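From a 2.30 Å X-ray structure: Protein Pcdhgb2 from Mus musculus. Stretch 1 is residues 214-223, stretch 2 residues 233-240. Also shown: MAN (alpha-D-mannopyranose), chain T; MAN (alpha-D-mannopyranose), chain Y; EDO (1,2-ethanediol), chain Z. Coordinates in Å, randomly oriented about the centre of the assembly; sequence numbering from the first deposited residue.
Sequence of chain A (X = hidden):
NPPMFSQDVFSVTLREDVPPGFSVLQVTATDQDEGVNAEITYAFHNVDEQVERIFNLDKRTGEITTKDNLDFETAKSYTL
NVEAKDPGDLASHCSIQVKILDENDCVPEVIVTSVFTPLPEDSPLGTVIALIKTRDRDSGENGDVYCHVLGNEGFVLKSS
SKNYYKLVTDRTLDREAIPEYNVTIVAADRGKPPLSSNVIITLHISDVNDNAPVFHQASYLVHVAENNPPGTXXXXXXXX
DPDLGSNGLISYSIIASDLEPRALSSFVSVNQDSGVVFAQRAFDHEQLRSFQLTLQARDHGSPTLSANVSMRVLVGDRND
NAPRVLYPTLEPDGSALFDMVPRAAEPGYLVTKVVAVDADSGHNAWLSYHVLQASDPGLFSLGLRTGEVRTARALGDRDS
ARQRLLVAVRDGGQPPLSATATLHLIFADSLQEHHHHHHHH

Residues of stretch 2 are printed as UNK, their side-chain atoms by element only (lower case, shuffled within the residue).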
# COMPACT_ATOMS: atom_id res chain seq x y z
N VAL A 214 -0.16 -11.25 0.28
CA VAL A 214 -0.87 -11.77 1.44
C VAL A 214 -2.30 -12.08 1.03
O VAL A 214 -3.00 -11.21 0.49
CB VAL A 214 -0.86 -10.76 2.61
CG1 VAL A 214 -1.74 -11.27 3.74
CG2 VAL A 214 0.56 -10.52 3.09
N PHE A 215 -2.74 -13.31 1.27
CA PHE A 215 -4.09 -13.71 0.90
C PHE A 215 -5.12 -13.05 1.80
O PHE A 215 -4.89 -12.82 2.99
CB PHE A 215 -4.25 -15.23 0.96
CG PHE A 215 -3.70 -15.95 -0.24
CD1 PHE A 215 -2.44 -16.53 -0.21
CD2 PHE A 215 -4.44 -16.05 -1.41
CE1 PHE A 215 -1.94 -17.19 -1.32
CE2 PHE A 215 -3.95 -16.70 -2.51
CZ PHE A 215 -2.70 -17.28 -2.47
N HIS A 216 -6.28 -12.74 1.21
CA HIS A 216 -7.33 -12.04 1.94
C HIS A 216 -7.90 -12.89 3.07
O HIS A 216 -8.42 -12.35 4.06
CB HIS A 216 -8.43 -11.62 0.96
CG HIS A 216 -9.47 -10.71 1.54
ND1 HIS A 216 -9.37 -9.34 1.49
CD2 HIS A 216 -10.64 -10.99 2.17
CE1 HIS A 216 -10.42 -8.80 2.07
NE2 HIS A 216 -11.21 -9.78 2.49
N GLN A 217 -7.81 -14.22 2.96
CA GLN A 217 -8.21 -15.14 4.03
C GLN A 217 -7.03 -16.03 4.42
O GLN A 217 -6.15 -16.32 3.60
CB GLN A 217 -9.39 -16.03 3.61
CG GLN A 217 -10.59 -15.25 3.11
CD GLN A 217 -11.75 -16.15 2.72
OE1 GLN A 217 -11.73 -17.36 2.98
NE2 GLN A 217 -12.77 -15.57 2.10
N ALA A 218 -7.03 -16.47 5.68
CA ALA A 218 -5.98 -17.36 6.16
C ALA A 218 -6.09 -18.75 5.54
O ALA A 218 -5.08 -19.45 5.40
CB ALA A 218 -6.05 -17.46 7.68
N SER A 219 -7.30 -19.18 5.20
CA SER A 219 -7.52 -20.44 4.50
C SER A 219 -8.90 -20.37 3.85
O SER A 219 -9.68 -19.45 4.11
CB SER A 219 -7.42 -21.64 5.44
OG SER A 219 -8.43 -21.60 6.42
N TYR A 220 -9.18 -21.35 3.00
CA TYR A 220 -10.40 -21.34 2.20
C TYR A 220 -11.14 -22.66 2.37
O TYR A 220 -10.57 -23.74 2.16
CB TYR A 220 -10.08 -21.11 0.71
CG TYR A 220 -9.66 -19.69 0.39
CD1 TYR A 220 -10.60 -18.74 0.01
CD2 TYR A 220 -8.33 -19.30 0.45
CE1 TYR A 220 -10.22 -17.44 -0.30
CE2 TYR A 220 -7.94 -18.01 0.14
CZ TYR A 220 -8.89 -17.08 -0.23
OH TYR A 220 -8.51 -15.79 -0.54
N LEU A 221 -12.41 -22.56 2.76
CA LEU A 221 -13.32 -23.70 2.84
C LEU A 221 -14.41 -23.48 1.79
O LEU A 221 -15.17 -22.52 1.87
CB LEU A 221 -13.91 -23.83 4.24
CG LEU A 221 -14.80 -25.05 4.48
CD1 LEU A 221 -14.01 -26.33 4.27
CD2 LEU A 221 -15.39 -25.01 5.88
N VAL A 222 -14.46 -24.37 0.79
CA VAL A 222 -15.33 -24.20 -0.36
C VAL A 222 -16.33 -25.35 -0.40
O VAL A 222 -15.97 -26.50 -0.16
CB VAL A 222 -14.52 -24.13 -1.67
CG1 VAL A 222 -15.43 -23.87 -2.86
CG2 VAL A 222 -13.45 -23.06 -1.56
N HIS A 223 -17.59 -25.03 -0.71
CA HIS A 223 -18.64 -26.02 -0.91
C HIS A 223 -19.01 -26.06 -2.39
O HIS A 223 -19.23 -25.01 -3.00
CB HIS A 223 -19.89 -25.69 -0.08
CG HIS A 223 -19.71 -25.87 1.39
ND1 HIS A 223 -19.12 -24.92 2.20
CD2 HIS A 223 -20.05 -26.90 2.21
CE1 HIS A 223 -19.10 -25.35 3.45
NE2 HIS A 223 -19.66 -26.55 3.48
N UNK A 233 -16.84 -22.38 -12.08
CA UNK A 233 -16.10 -21.58 -11.12
C UNK A 233 -16.65 -21.82 -9.71
O UNK A 233 -17.82 -21.53 -9.43
c UNK A 233 -16.20 -20.10 -11.49
o UNK A 233 -15.86 -19.27 -10.39
N UNK A 234 -15.80 -22.34 -8.83
CA UNK A 234 -16.23 -22.72 -7.49
C UNK A 234 -15.73 -21.79 -6.39
O UNK A 234 -16.30 -21.81 -5.29
c UNK A 234 -15.83 -24.18 -7.17
c UNK A 234 -16.40 -25.14 -8.20
c UNK A 234 -14.30 -24.31 -7.07
c UNK A 234 -13.84 -25.74 -6.88
N UNK A 235 -14.71 -20.98 -6.65
CA UNK A 235 -14.19 -20.04 -5.65
C UNK A 235 -13.22 -19.08 -6.33
O UNK A 235 -12.81 -19.29 -7.47
c UNK A 235 -13.49 -20.77 -4.49
N UNK A 236 -12.86 -18.03 -5.60
CA UNK A 236 -11.89 -17.04 -6.09
C UNK A 236 -10.99 -16.61 -4.95
O UNK A 236 -11.45 -15.95 -4.01
c UNK A 236 -12.59 -15.83 -6.71
o UNK A 236 -13.55 -13.59 -8.05
c UNK A 236 -11.63 -14.82 -7.31
c UNK A 236 -12.33 -13.75 -8.13
n UNK A 236 -11.55 -13.01 -8.91
N UNK A 237 -9.72 -16.98 -5.02
CA UNK A 237 -8.73 -16.51 -4.07
C UNK A 237 -8.24 -15.13 -4.49
O UNK A 237 -8.26 -14.78 -5.68
c UNK A 237 -8.06 -18.87 -3.49
c UNK A 237 -7.56 -17.51 -3.94
c UNK A 237 -6.81 -17.62 -5.26
N UNK A 238 -7.81 -14.33 -3.52
CA UNK A 238 -7.30 -12.99 -3.78
C UNK A 238 -6.22 -12.67 -2.77
O UNK A 238 -6.40 -12.91 -1.57
c UNK A 238 -8.42 -11.94 -3.72
o UNK A 238 -7.91 -10.64 -3.99
N UNK A 239 -5.09 -12.15 -3.25
CA UNK A 239 -4.02 -11.67 -2.40
C UNK A 239 -3.68 -10.23 -2.77
O UNK A 239 -3.87 -9.81 -3.91
c UNK A 239 -2.77 -12.55 -2.51
N UNK A 240 -3.18 -9.49 -1.78
CA UNK A 240 -2.80 -8.10 -1.97
C UNK A 240 -1.30 -7.93 -1.81
O UNK A 240 -0.62 -8.76 -1.19
o UNK A 240 -3.28 -7.60 0.36
c UNK A 240 -3.54 -7.19 -0.97
C1 MAN T . -16.21 -17.90 -10.68
C2 MAN T . -15.65 -17.27 -9.39
C3 MAN T . -16.44 -17.76 -8.19
C4 MAN T . -17.96 -17.56 -8.39
C5 MAN T . -18.41 -18.19 -9.71
C6 MAN T . -19.85 -17.90 -10.07
O2 MAN T . -15.79 -15.85 -9.40
O3 MAN T . -16.01 -17.13 -6.98
O4 MAN T . -18.67 -18.18 -7.33
O5 MAN T . -17.59 -17.70 -10.81
O6 MAN T . -20.10 -18.48 -11.35
C1 MAN Y . -8.97 -9.66 -3.89
C2 MAN Y . -8.74 -8.97 -5.24
C3 MAN Y . -7.39 -8.27 -5.26
C4 MAN Y . -7.19 -7.37 -4.03
C5 MAN Y . -7.51 -8.12 -2.72
C6 MAN Y . -7.54 -7.18 -1.53
O2 MAN Y . -9.71 -7.93 -5.47
O3 MAN Y . -7.20 -7.50 -6.44
O4 MAN Y . -5.85 -6.93 -3.99
O5 MAN Y . -8.81 -8.77 -2.81
O6 MAN Y . -7.60 -7.96 -0.34
C1 EDO Z . -13.86 -19.71 3.65
O1 EDO Z . -13.24 -20.36 4.77
C2 EDO Z . -15.05 -18.89 4.14
O2 EDO Z . -15.28 -17.79 3.25

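Position 233 carries two side-chain atoms, one carbon followed by one oxygen. The oxygen is covalently bonded to C1 of the chain T mannose, and nothing here reaches stretch 1. A single carbon bearing an oxygen is serine, and Ser233 is O-mannosylated, its OG lying 1.4 Å from C1 of the chain T mannose.

Position 234 has four carbons and no heteroatom. The first is forked, with one arm two carbons long, so branching occurs at CB. CG1 of Val222 lies 3.3 Å from the backbone O of this position and 4.3 Å from its CB. Four carbons with a beta fork of unequal arms define isoleucine, and Ile234 has chi1 at 67° (p) and chi2 at -175° (t).

At position 235 the side chain is one carbon, directed toward stretch 1, with CB 3.7 Å from CG2 of Val222. A lone CB means alanine. The CA atoms of Ala235 and Val222 are 6.8 Å apart, and no hydrogen bond joins these two residues.

Position 236 shows a chain of three carbons, the third carrying one oxygen and one nitrogen. Its CA-to-CB bond points away from stretch 1, and the side chain approaches no nearer than 7.0 Å; the backbone O, however, is 4.2 Å from CE1 of Tyr220. A terminal amide on the third carbon identifies glutamine. Gln236 OE1 accepts a weak hydrogen bond of 3.5 Å from O2 of the chain T mannose.

Three carbons make up the side chain at 237, the first bearing the other two, and the CA-to-CB bond points toward stretch 1. CB is 4.0 Å from CE2 of Phe215. This symmetric beta fork is valine. Val237 CG1 lies over one face of the Tyr220 ring, 3.8 Å from its centroid and 14° off the normal, a CH-pi contact.

Position 238 again has one carbon and then one oxygen, and that oxygen is covalently bonded to C1 of the chain Y mannose. The CA-to-CB bond runs sideways, while the backbone O accepts a hydrogen bond from His216 N at 2.8 Å. The residue is serine, and Ser238 OG, 1.4 Å from C1 of the chain Y mannose, bears this second sugar, whose O6 is hydrogen-bonded to His216 ND1 at 2.9 Å.

At 239 a single carbon sits over a face of the Phe215 ring, CB being 4.2 Å from the centroid and 19° off the normal. This is alanine. Ala239 and Phe215 form an antiparallel non-hydrogen-bonded pair, with CA atoms only 3.9 Å apart.

Position 240 has one carbon and one oxygen, with no sugar attached, and faces the same side of the sheet as Val214. It is serine; Ser240 has chi1 at 57° (p).

The contact combines two modes. Val214 and Ser240 exchange paired N-to-O hydrogen bonds, both 2.9 Å, fixing the antiparallel register. Further along, strands 219-223 and 233-236 run at 160° with axes 7.2 Å apart and meet through side chains. Between these regions, Ser238 N gives a weak 3.4 Å hydrogen bond to Tyr220 OH. Together the stretches bury 486 Å².

Stretch 2 233-240: SIAQVSAS
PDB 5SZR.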